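Local coordinates for protein polyketide synthase type I (Bacillus amyloliquefaciens, PDB 5KKU) that probably dehydrates carrier-protein-bound intermediates, as the N-terminal dehydratase domain of a multidomain synthase in the difficidin assembly line, at residues Q29-L33 and P65-S69; E56-F62 and F222-C228; A123-E129 and Y266-V272; E157-E162 and L177-A183. One frame throughout, in Å; residues are numbered along the deposited sequence.

Contact 1: Q29-L33 and P65-S69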
# COMPACT_ATOMS: atom_id res chain seq x y z
N GLN A 29 -3.23 13.65 12.98
CA GLN A 29 -3.14 14.99 12.47
C GLN A 29 -1.79 15.30 11.88
O GLN A 29 -1.49 16.42 11.67
CB GLN A 29 -3.59 16.02 13.52
CG GLN A 29 -5.11 16.13 13.61
CD GLN A 29 -5.63 17.19 14.57
OE1 GLN A 29 -5.59 17.02 15.78
NE2 GLN A 29 -6.15 18.25 14.03
N ILE A 30 -1.01 14.29 11.63
CA ILE A 30 0.27 14.47 10.99
C ILE A 30 0.25 13.83 9.60
O ILE A 30 -0.24 12.76 9.46
CB ILE A 30 1.41 13.93 11.83
CG1 ILE A 30 1.53 14.69 13.13
CG2 ILE A 30 2.69 13.96 11.07
CD1 ILE A 30 2.13 13.86 14.22
N ARG A 31 0.78 14.53 8.61
CA ARG A 31 0.82 14.02 7.24
C ARG A 31 1.95 13.02 7.05
O ARG A 31 3.12 13.35 7.26
CB ARG A 31 0.96 15.17 6.25
CG ARG A 31 -0.17 16.19 6.30
CD ARG A 31 -0.03 17.23 5.21
NE ARG A 31 -0.90 18.38 5.43
CZ ARG A 31 -1.16 19.31 4.52
NH1 ARG A 31 -0.63 19.23 3.31
NH2 ARG A 31 -1.97 20.32 4.81
N VAL A 32 1.60 11.80 6.67
CA VAL A 32 2.58 10.75 6.45
C VAL A 32 2.43 10.12 5.07
O VAL A 32 1.43 10.36 4.38
CB VAL A 32 2.48 9.64 7.52
CG1 VAL A 32 3.55 8.59 7.30
CG2 VAL A 32 2.59 10.24 8.91
N LEU A 33 3.41 9.32 4.67
CA LEU A 33 3.38 8.67 3.37
C LEU A 33 3.10 7.17 3.51
O LEU A 33 3.90 6.44 4.09
CB LEU A 33 4.71 8.88 2.63
CG LEU A 33 4.77 8.37 1.19
CD1 LEU A 33 3.54 8.81 0.41
CD2 LEU A 33 6.04 8.84 0.51
N PRO A 65 8.24 5.80 8.31
CA PRO A 65 7.22 6.51 7.56
C PRO A 65 7.75 7.81 6.98
O PRO A 65 8.52 8.41 7.63
CB PRO A 65 6.17 6.77 8.62
CG PRO A 65 6.90 6.87 9.86
CD PRO A 65 7.97 5.84 9.74
N VAL A 66 7.43 8.16 5.75
CA VAL A 66 7.76 9.45 5.21
C VAL A 66 6.76 10.49 5.71
O VAL A 66 5.64 10.48 5.33
CB VAL A 66 7.80 9.44 3.67
CG1 VAL A 66 7.85 10.83 3.10
CG2 VAL A 66 8.94 8.62 3.15
N VAL A 67 7.20 11.37 6.61
CA VAL A 67 6.39 12.41 7.19
C VAL A 67 6.74 13.79 6.64
O VAL A 67 7.86 14.15 6.61
CB VAL A 67 6.51 12.40 8.71
CG1 VAL A 67 5.93 13.64 9.35
CG2 VAL A 67 5.87 11.18 9.27
N THR A 68 5.74 14.57 6.30
CA THR A 68 5.95 15.94 5.87
C THR A 68 5.46 16.97 6.84
O THR A 68 4.71 16.67 7.71
CB THR A 68 5.38 16.24 4.47
OG1 THR A 68 3.96 16.27 4.51
CG2 THR A 68 5.77 15.23 3.54
N SER A 69 5.86 18.20 6.65
CA SER A 69 5.50 19.28 7.52
C SER A 69 5.37 20.58 6.73
O SER A 69 5.82 20.66 5.64
CB SER A 69 6.57 19.41 8.59
OG SER A 69 6.41 20.52 9.39
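Residues 30-33 and 66-67 form a short, imperfect antiparallel pairing, with segment directions 118° apart, so the chains splay soon after they meet. Val32 and Val67 make a non-hydrogen-bonded pair with CA atoms 4.2 Å apart. On one side of this pair Thr68 N donates to Arg31 O at 3.0 Å; on the other, Leu33 N and Val66 O are 2.6 Å apart, but the bond is bent and weak. CA-H...O contacts join Val67 CA to Arg31 O (3.4 Å) and Val32 CA to Val66 O (3.3 Å).

Val32 and Val67 share one face, where their CG2 atoms meet at 3.4 Å. Flanking them, Val32 CG1 lies 3.5 Å from Pro65 CB and Ile30 CG2 3.7 Å from Val67 CG1. Val32 is about 5 Å, between side chains, from His25, the predicted proton acceptor. Leu33 CB and Val66 CB touch at 3.3 Å on the other face. Arg31 sends its guanidinium away to the backbone O of His17; ND1 of the same histidine is hydrogen-bonded to Thr68 OG1.

Strand 66-67 is an edge of a small four-stranded sheet that continues through 30-33, 25-27 and 153-155. Helix 20-23 packs on Arg31, Leu33 and Thr68, while Leu293 of helix 286-297, whose last turn runs into the C-terminal histidine tag, rests on Ile30 and Val32.

Contact 2: E56-F62 and F222-C228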
# COMPACT_ATOMS: atom_id res chain seq x y z
N GLU A 56 8.19 -7.56 -10.76
CA GLU A 56 7.47 -7.73 -9.51
C GLU A 56 8.39 -7.43 -8.33
O GLU A 56 9.57 -7.13 -8.50
CB GLU A 56 6.92 -9.16 -9.40
CG GLU A 56 7.99 -10.22 -9.23
CD GLU A 56 7.45 -11.63 -9.42
OE1 GLU A 56 6.45 -11.79 -10.16
OE2 GLU A 56 8.02 -12.57 -8.83
N LEU A 57 7.83 -7.52 -7.13
CA LEU A 57 8.57 -7.26 -5.94
C LEU A 57 8.46 -8.37 -4.91
O LEU A 57 7.45 -8.96 -4.75
CB LEU A 57 8.18 -5.93 -5.34
CG LEU A 57 8.04 -4.76 -6.27
CD1 LEU A 57 7.31 -3.63 -5.63
CD2 LEU A 57 9.37 -4.28 -6.79
N ARG A 58 9.53 -8.64 -4.21
CA ARG A 58 9.53 -9.65 -3.19
C ARG A 58 10.23 -9.19 -1.92
O ARG A 58 11.03 -8.33 -1.97
CB ARG A 58 10.17 -10.92 -3.70
CG ARG A 58 9.67 -11.36 -5.05
CD ARG A 58 10.21 -12.72 -5.37
NE ARG A 58 9.86 -13.15 -6.70
CZ ARG A 58 10.55 -14.04 -7.38
NH1 ARG A 58 11.61 -14.59 -6.86
NH2 ARG A 58 10.16 -14.38 -8.59
N GLN A 59 9.97 -9.84 -0.82
CA GLN A 59 10.56 -9.53 0.45
C GLN A 59 10.59 -8.05 0.76
O GLN A 59 11.55 -7.52 1.17
CB GLN A 59 11.95 -10.13 0.58
CG GLN A 59 12.05 -11.58 0.22
CD GLN A 59 11.11 -12.47 0.99
OE1 GLN A 59 11.18 -12.54 2.18
NE2 GLN A 59 10.22 -13.13 0.29
N ILE A 60 9.47 -7.39 0.61
CA ILE A 60 9.33 -6.00 0.94
C ILE A 60 9.33 -5.74 2.42
O ILE A 60 8.71 -6.43 3.16
CB ILE A 60 8.04 -5.46 0.35
CG1 ILE A 60 8.03 -5.70 -1.13
CG2 ILE A 60 7.88 -3.99 0.66
CD1 ILE A 60 6.77 -5.32 -1.80
N ILE A 61 10.02 -4.74 2.86
CA ILE A 61 9.99 -4.34 4.23
C ILE A 61 9.74 -2.87 4.34
O ILE A 61 10.47 -2.12 3.81
CB ILE A 61 11.30 -4.64 4.95
CG1 ILE A 61 11.71 -6.06 4.78
CG2 ILE A 61 11.19 -4.32 6.42
CD1 ILE A 61 13.11 -6.37 5.26
N PHE A 62 8.72 -2.48 5.06
CA PHE A 62 8.40 -1.10 5.25
C PHE A 62 9.02 -0.62 6.54
O PHE A 62 8.82 -1.17 7.58
CB PHE A 62 6.90 -0.88 5.28
CG PHE A 62 6.18 -1.27 4.04
CD1 PHE A 62 6.37 -0.62 2.87
CD2 PHE A 62 5.25 -2.24 4.07
CE1 PHE A 62 5.70 -0.96 1.75
CE2 PHE A 62 4.58 -2.59 2.95
CZ PHE A 62 4.81 -1.96 1.79
N PHE A 222 3.87 -3.93 7.28
CA PHE A 222 5.19 -4.24 7.67
C PHE A 222 6.12 -5.22 6.97
O PHE A 222 7.28 -5.21 7.23
CB PHE A 222 5.14 -5.00 8.98
CG PHE A 222 6.48 -5.32 9.54
CD1 PHE A 222 7.48 -4.41 9.51
CD2 PHE A 222 6.74 -6.54 10.05
CE1 PHE A 222 8.71 -4.71 9.99
CE2 PHE A 222 7.98 -6.86 10.55
CZ PHE A 222 8.96 -5.93 10.53
N MET A 223 5.58 -6.09 6.13
CA MET A 223 6.38 -6.88 5.20
C MET A 223 5.58 -7.42 4.02
O MET A 223 4.36 -7.57 4.09
CB MET A 223 6.99 -8.06 5.97
CG MET A 223 8.05 -7.67 6.99
SD MET A 223 8.67 -9.09 7.92
CE MET A 223 9.65 -9.90 6.67
N ILE A 224 6.10 -7.65 2.85
CA ILE A 224 5.22 -8.24 1.86
C ILE A 224 6.05 -9.28 1.17
O ILE A 224 7.09 -8.96 0.73
CB ILE A 224 4.66 -7.22 0.82
CG1 ILE A 224 3.59 -6.33 1.42
CG2 ILE A 224 4.07 -7.90 -0.39
CD1 ILE A 224 3.13 -5.21 0.54
N ASP A 225 5.63 -10.51 1.12
CA ASP A 225 6.46 -11.53 0.52
C ASP A 225 6.56 -11.35 -0.97
O ASP A 225 7.61 -11.39 -1.52
CB ASP A 225 6.00 -12.93 0.86
CG ASP A 225 6.64 -13.46 2.09
OD1 ASP A 225 7.32 -12.72 2.81
OD2 ASP A 225 6.46 -14.62 2.41
N ARG A 226 5.44 -11.11 -1.63
CA ARG A 226 5.41 -10.82 -3.03
C ARG A 226 4.28 -9.92 -3.42
O ARG A 226 3.18 -10.10 -2.97
CB ARG A 226 5.41 -12.09 -3.88
CG ARG A 226 5.37 -11.81 -5.36
CD ARG A 226 5.54 -13.01 -6.25
NE ARG A 226 4.25 -13.52 -6.63
CZ ARG A 226 3.70 -13.34 -7.80
NH1 ARG A 226 4.33 -12.71 -8.74
NH2 ARG A 226 2.52 -13.82 -8.01
N PHE A 227 4.56 -8.94 -4.27
CA PHE A 227 3.55 -8.14 -4.91
C PHE A 227 3.84 -8.04 -6.38
O PHE A 227 4.95 -7.84 -6.77
CB PHE A 227 3.45 -6.75 -4.29
CG PHE A 227 2.27 -5.99 -4.73
CD1 PHE A 227 2.31 -5.25 -5.85
CD2 PHE A 227 1.09 -6.00 -4.00
CE1 PHE A 227 1.21 -4.56 -6.28
CE2 PHE A 227 -0.01 -5.29 -4.42
CZ PHE A 227 0.06 -4.57 -5.57
N CYS A 228 2.85 -8.19 -7.21
CA CYS A 228 3.06 -8.21 -8.62
C CYS A 228 1.91 -7.57 -9.38
O CYS A 228 0.81 -7.99 -9.23
CB CYS A 228 3.28 -9.66 -9.06
SG CYS A 228 3.60 -9.93 -10.78
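Glu56 takes chi1 p (69°), which swings its carboxylate toward the partner strand into a salt-bridge network. Glu56 OE1 meets Arg226 NH1 at 2.7 Å, the hydrogen bond itself being weak, and Glu56 OE2 accepts from Arg58 NH2 (2.8 Å) and NE (2.9 Å). Arg226 bends at chi3 (95°, between wells) and also bridges to Glu275 and Glu277, so several acids share its charge.

The face bearing Leu57, Ile60, Ile224 and Phe227 is apolar. Ile60 and Ile224, both m,t, meet CB to CB at 3.8 Å, and Ile60 CD1 is 4.4 Å from Phe227 CB. Ile224 CD1 lies at the edge of the Phe62 ring, 3.8 Å from Phe62 CE2. The t rotamer of Phe222 brings its ring back until CE1 is 4.4 Å from Ile61 CG2.

Leu57 and Phe227 exchange two backbone hydrogen bonds (N to O, 2.9 Å each), as do Ile60 and Ile224 (N to O, 2.9 Å each). Gln59, with positive phi (45°), and Ile60 both face Ile224 in a G1 beta bulge, where Gln59 N donates to Asp225 O at 2.9 Å. The chains turn a corner at Gln59 and at Asp225.

This antiparallel seam joins the N-terminal and C-terminal hotdog folds into the double hotdog of polyketide synthase dehydratases. Strand 107-116 flanks it on one side and strand 272-283 on the other, and helix 37-49 covers Leu57, Ile224 and Phe227.

Contact 3: A123-E129 and Y266-V272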
# COMPACT_ATOMS: atom_id res chain seq x y z
N ALA A 123 -3.44 -16.81 -9.41
CA ALA A 123 -4.77 -16.67 -8.82
C ALA A 123 -5.86 -16.78 -9.88
O ALA A 123 -5.93 -15.96 -10.80
CB ALA A 123 -4.88 -15.34 -8.08
N LYS A 124 -6.70 -17.81 -9.75
CA LYS A 124 -7.78 -18.03 -10.70
C LYS A 124 -8.80 -16.90 -10.65
O LYS A 124 -9.05 -16.32 -9.59
CB LYS A 124 -8.47 -19.37 -10.41
CG LYS A 124 -7.52 -20.55 -10.34
CD LYS A 124 -7.73 -21.36 -9.07
CE LYS A 124 -6.72 -20.99 -8.00
NZ LYS A 124 -6.43 -22.13 -7.09
N GLU A 125 -9.38 -16.58 -11.80
CA GLU A 125 -10.37 -15.52 -11.89
C GLU A 125 -11.51 -15.73 -10.90
O GLU A 125 -11.53 -16.73 -10.17
CB GLU A 125 -10.93 -15.42 -13.31
CG GLU A 125 -11.73 -16.64 -13.75
CD GLU A 125 -12.16 -16.57 -15.20
OE1 GLU A 125 -11.27 -16.53 -16.08
OE2 GLU A 125 -13.38 -16.56 -15.46
N LEU A 126 -12.45 -14.80 -10.87
CA LEU A 126 -13.56 -14.88 -9.99
C LEU A 126 -14.75 -14.18 -10.59
O LEU A 126 -14.61 -13.16 -11.21
CB LEU A 126 -13.11 -14.18 -8.69
CG LEU A 126 -14.10 -13.83 -7.60
CD1 LEU A 126 -14.43 -15.02 -6.74
CD2 LEU A 126 -13.62 -12.66 -6.77
N ASN A 127 -15.91 -14.76 -10.38
CA ASN A 127 -17.13 -14.17 -10.84
C ASN A 127 -17.57 -13.08 -9.90
O ASN A 127 -18.19 -13.36 -8.91
CB ASN A 127 -18.24 -15.20 -11.02
CG ASN A 127 -19.39 -14.69 -11.87
OD1 ASN A 127 -19.88 -13.61 -11.71
ND2 ASN A 127 -19.79 -15.50 -12.78
N ILE A 128 -17.26 -11.85 -10.25
CA ILE A 128 -17.54 -10.70 -9.42
C ILE A 128 -19.03 -10.56 -9.14
O ILE A 128 -19.38 -10.43 -8.01
CB ILE A 128 -16.88 -9.41 -9.92
CG1 ILE A 128 -15.42 -9.35 -9.55
CG2 ILE A 128 -17.45 -8.19 -9.25
CD1 ILE A 128 -14.59 -10.34 -10.25
N GLU A 129 -19.84 -10.56 -10.17
CA GLU A 129 -21.26 -10.47 -10.04
C GLU A 129 -21.87 -11.54 -9.14
O GLU A 129 -22.68 -11.24 -8.33
CB GLU A 129 -21.88 -10.65 -11.38
CG GLU A 129 -22.11 -9.48 -12.26
CD GLU A 129 -23.18 -9.87 -13.25
OE1 GLU A 129 -22.88 -10.12 -14.40
OE2 GLU A 129 -24.34 -10.00 -12.85
N TYR A 266 -8.84 -7.84 -8.56
CA TYR A 266 -9.53 -8.14 -9.80
C TYR A 266 -10.10 -6.92 -10.50
O TYR A 266 -10.41 -5.98 -9.86
CB TYR A 266 -10.64 -9.12 -9.53
CG TYR A 266 -10.17 -10.48 -9.18
CD1 TYR A 266 -9.73 -11.37 -10.14
CD2 TYR A 266 -10.16 -10.89 -7.86
CE1 TYR A 266 -9.30 -12.61 -9.79
CE2 TYR A 266 -9.73 -12.13 -7.51
CZ TYR A 266 -9.29 -12.97 -8.46
OH TYR A 266 -8.88 -14.16 -8.04
N ASP A 267 -10.07 -6.98 -11.77
CA ASP A 267 -11.07 -6.34 -12.33
C ASP A 267 -12.30 -7.20 -12.17
O ASP A 267 -12.48 -8.24 -11.64
CB ASP A 267 -10.80 -5.79 -13.73
CG ASP A 267 -10.72 -6.85 -14.81
OD1 ASP A 267 -11.24 -7.94 -14.62
OD2 ASP A 267 -10.17 -6.59 -15.87
N ARG A 268 -13.22 -6.47 -12.75
CA ARG A 268 -14.62 -6.64 -12.87
C ARG A 268 -15.04 -7.76 -13.77
O ARG A 268 -15.94 -8.48 -13.44
CB ARG A 268 -15.20 -5.35 -13.38
CG ARG A 268 -16.67 -5.34 -13.64
CD ARG A 268 -17.47 -5.68 -12.43
NE ARG A 268 -18.74 -6.17 -12.86
CZ ARG A 268 -19.88 -6.00 -12.23
NH1 ARG A 268 -20.97 -6.52 -12.74
NH2 ARG A 268 -19.94 -5.34 -11.10
N ALA A 269 -14.38 -7.88 -14.90
CA ALA A 269 -14.55 -9.06 -15.70
C ALA A 269 -13.89 -10.27 -15.11
O ALA A 269 -13.94 -11.30 -15.67
CB ALA A 269 -14.05 -8.81 -17.10
N GLY A 270 -13.30 -10.13 -13.95
CA GLY A 270 -12.64 -11.23 -13.31
C GLY A 270 -11.21 -11.50 -13.67
O GLY A 270 -10.72 -12.50 -13.31
N ASN A 271 -10.53 -10.62 -14.36
CA ASN A 271 -9.12 -10.74 -14.61
C ASN A 271 -8.27 -10.35 -13.44
O ASN A 271 -8.61 -9.47 -12.73
CB ASN A 271 -8.74 -9.85 -15.78
CG ASN A 271 -9.54 -10.15 -17.01
OD1 ASN A 271 -9.59 -11.28 -17.45
ND2 ASN A 271 -10.16 -9.15 -17.54
N VAL A 272 -7.17 -11.05 -13.24
CA VAL A 272 -6.17 -10.68 -12.26
C VAL A 272 -5.42 -9.38 -12.58
O VAL A 272 -4.72 -9.30 -13.53
CB VAL A 272 -5.22 -11.85 -11.97
CG1 VAL A 272 -4.06 -11.41 -11.10
CG2 VAL A 272 -5.94 -12.97 -11.28
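Ile128, Tyr266 and Arg268 lose the most surface where residues 123-129 cross the turn at 266-272. Ile128, in the first turn of helix 128-133, points its side chain into that turn: its CD1 lies 3.3 Å from Asp267 O, 3.7 Å from Gly270 CA and 4.2 Å from Tyr266 CB. The Tyr266 ring reaches obliquely across to the crossing chain; its OH donates to Lys124 O at 2.7 Å, and Leu126 CB sits over the ring face in a CH-pi contact, 4.2 Å from the ring centroid. The crossing chain is the link between the two hotdog folds, and the turn joins antiparallel strands 258-266 and 272-283 of the C-terminal one. The backbone angles of Gly270 (phi 86°, psi 11°) by themselves call for glycine, and a CB there would also clash with Leu126 O. Arg268 lies along the helix start, its CD 4.1 Å from Ile128 CG2 and its NH1 3.2 Å from Glu129 CG. The charges of Arg268 and Glu129 stay beyond salt-bridge range, and Glu129 pairs instead with Lys133.

Contact 4: E157-E162 and L177-A183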
# COMPACT_ATOMS: atom_id res chain seq x y z
N GLU A 157 -10.15 13.23 0.69
CA GLU A 157 -10.68 13.02 -0.64
C GLU A 157 -9.91 12.13 -1.60
O GLU A 157 -10.48 11.21 -2.12
CB GLU A 157 -11.06 14.36 -1.27
CG GLU A 157 -11.26 14.39 -2.77
CD GLU A 157 -12.05 15.59 -3.26
OE1 GLU A 157 -12.00 16.68 -2.69
OE2 GLU A 157 -12.75 15.46 -4.27
N PHE A 158 -8.66 12.43 -1.80
CA PHE A 158 -7.86 11.67 -2.68
C PHE A 158 -7.57 10.30 -2.13
O PHE A 158 -7.40 9.38 -2.84
CB PHE A 158 -6.56 12.43 -2.79
CG PHE A 158 -5.64 11.94 -3.82
CD1 PHE A 158 -4.84 10.89 -3.60
CD2 PHE A 158 -5.53 12.60 -5.02
CE1 PHE A 158 -3.98 10.46 -4.55
CE2 PHE A 158 -4.67 12.19 -5.97
CZ PHE A 158 -3.89 11.12 -5.74
N MET A 159 -7.42 10.08 -0.86
CA MET A 159 -7.10 8.73 -0.47
C MET A 159 -8.26 7.88 -0.04
O MET A 159 -8.14 6.70 0.09
CB MET A 159 -6.09 8.75 0.64
CG MET A 159 -4.76 9.25 0.19
SD MET A 159 -3.94 8.21 -1.00
CE MET A 159 -3.54 6.83 -0.02
N LYS A 160 -9.40 8.47 0.16
CA LYS A 160 -10.50 7.65 0.65
C LYS A 160 -11.31 7.04 -0.49
O LYS A 160 -11.85 7.72 -1.27
CB LYS A 160 -11.35 8.43 1.62
CG LYS A 160 -12.71 7.89 1.99
CD LYS A 160 -13.28 8.74 3.09
CE LYS A 160 -14.64 8.29 3.57
NZ LYS A 160 -14.52 7.30 4.63
N ASN A 161 -11.31 5.73 -0.60
CA ASN A 161 -12.05 5.02 -1.63
C ASN A 161 -13.56 4.91 -1.34
O ASN A 161 -13.95 4.80 -0.22
CB ASN A 161 -11.56 3.61 -1.80
CG ASN A 161 -10.16 3.48 -2.39
OD1 ASN A 161 -9.31 4.26 -2.20
ND2 ASN A 161 -9.96 2.42 -3.05
N GLU A 162 -14.38 4.90 -2.37
CA GLU A 162 -15.80 4.66 -2.24
C GLU A 162 -16.16 3.25 -2.66
O GLU A 162 -15.69 2.76 -3.64
CB GLU A 162 -16.65 5.64 -3.06
CG GLU A 162 -16.63 7.08 -2.63
CD GLU A 162 -17.19 7.32 -1.26
OE1 GLU A 162 -18.04 6.60 -0.82
OE2 GLU A 162 -16.79 8.25 -0.58
N LEU A 177 -13.94 -1.06 -4.85
CA LEU A 177 -13.33 0.21 -4.60
C LEU A 177 -13.31 1.12 -5.80
O LEU A 177 -12.98 0.71 -6.88
CB LEU A 177 -11.92 -0.04 -4.11
CG LEU A 177 -11.82 -0.85 -2.84
CD1 LEU A 177 -10.50 -1.53 -2.68
CD2 LEU A 177 -12.06 0.07 -1.70
N THR A 178 -13.65 2.38 -5.60
CA THR A 178 -13.58 3.41 -6.62
C THR A 178 -12.96 4.68 -6.08
O THR A 178 -13.18 5.07 -4.99
CB THR A 178 -14.94 3.72 -7.22
OG1 THR A 178 -15.47 2.56 -7.81
CG2 THR A 178 -14.82 4.67 -8.29
N LEU A 179 -12.19 5.36 -6.89
CA LEU A 179 -11.60 6.59 -6.49
C LEU A 179 -12.58 7.75 -6.45
O LEU A 179 -13.60 7.69 -7.05
CB LEU A 179 -10.45 6.94 -7.39
CG LEU A 179 -9.48 5.83 -7.74
CD1 LEU A 179 -8.62 6.36 -8.85
CD2 LEU A 179 -8.64 5.45 -6.57
N SER A 180 -12.26 8.78 -5.71
CA SER A 180 -12.93 10.04 -5.84
C SER A 180 -12.58 10.66 -7.19
O SER A 180 -11.60 10.32 -7.75
CB SER A 180 -12.48 10.98 -4.73
OG SER A 180 -11.13 11.34 -4.86
N ASP A 181 -13.39 11.57 -7.68
CA ASP A 181 -13.14 12.15 -8.96
C ASP A 181 -11.76 12.79 -9.03
O ASP A 181 -11.05 12.57 -9.96
CB ASP A 181 -14.22 13.13 -9.35
CG ASP A 181 -15.54 12.46 -9.71
OD1 ASP A 181 -15.60 11.43 -10.37
OD2 ASP A 181 -16.56 13.01 -9.32
N LEU A 182 -11.38 13.58 -8.03
CA LEU A 182 -10.03 14.09 -7.91
C LEU A 182 -8.94 13.02 -8.05
O LEU A 182 -8.04 13.15 -8.84
CB LEU A 182 -9.85 14.81 -6.60
CG LEU A 182 -8.45 15.24 -6.28
CD1 LEU A 182 -8.12 16.44 -7.13
CD2 LEU A 182 -8.33 15.60 -4.82
N ALA A 183 -9.06 11.94 -7.30
CA ALA A 183 -8.15 10.82 -7.38
C ALA A 183 -8.19 10.14 -8.71
O ALA A 183 -7.19 9.68 -9.17
CB ALA A 183 -8.43 9.84 -6.29
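This is a contact at the open end of the antiparallel hairpin 162-168/172-178 in the C-terminal hotdog fold, extended onto helix 181-184: the loop passes the first turn of that helix, then enters strand 162-168 by pairing with the end of strand 172-178. Glu162 and Thr178 form an antiparallel hydrogen-bonded pair, with Glu162 N donating to Thr178 O and Thr178 N to Glu162 O, both at 2.9 Å. At the other end Phe158 packs on the helix: Ala183 CB lies over its ring face, 4.2 Å from Phe158 CD2, and Leu182 CD2 approaches the ring edge, 4.1 Å from the same atom. Tyr20 and His193 also meet this ring. Asn161, next to the strand pair, comes within about 6 Å of Asp198, the predicted proton donor, side chain to side chain. Ser180 uses its hydroxyl twice: as N-cap, its OG accepts from Ala183 N at 3.3 Å, and it donates to Glu157 O at 2.8 Å. One side chain thus both caps the helix and ties its N-terminus to the neighbouring loop.

How the contacts relate
Contact 2 is the seam between the two hotdog folds. Contact 1 lies in the N-terminal fold, centres about 22 Å apart, and strand 55-62 of the seam leads on to its strand 66-67. Along the chain the segments of contact 2 alternate with those of contacts 1 and 3. Contact 4, in the C-terminal fold, falls between the two halves of contact 2, and likewise of contact 3; its centre is about 24 Å from that of contact 2, and its strand 172-178 belongs to the same large, curled sheet. Contact 3 packs the interfold linker on a C-terminal turn, centres about 35 Å from contact 1 across the chain's centre. Contacts 1 and 4, centres about 19 Å apart, approach the predicted catalytic His25 and Asp198 from different folds, consistent with a shared active site.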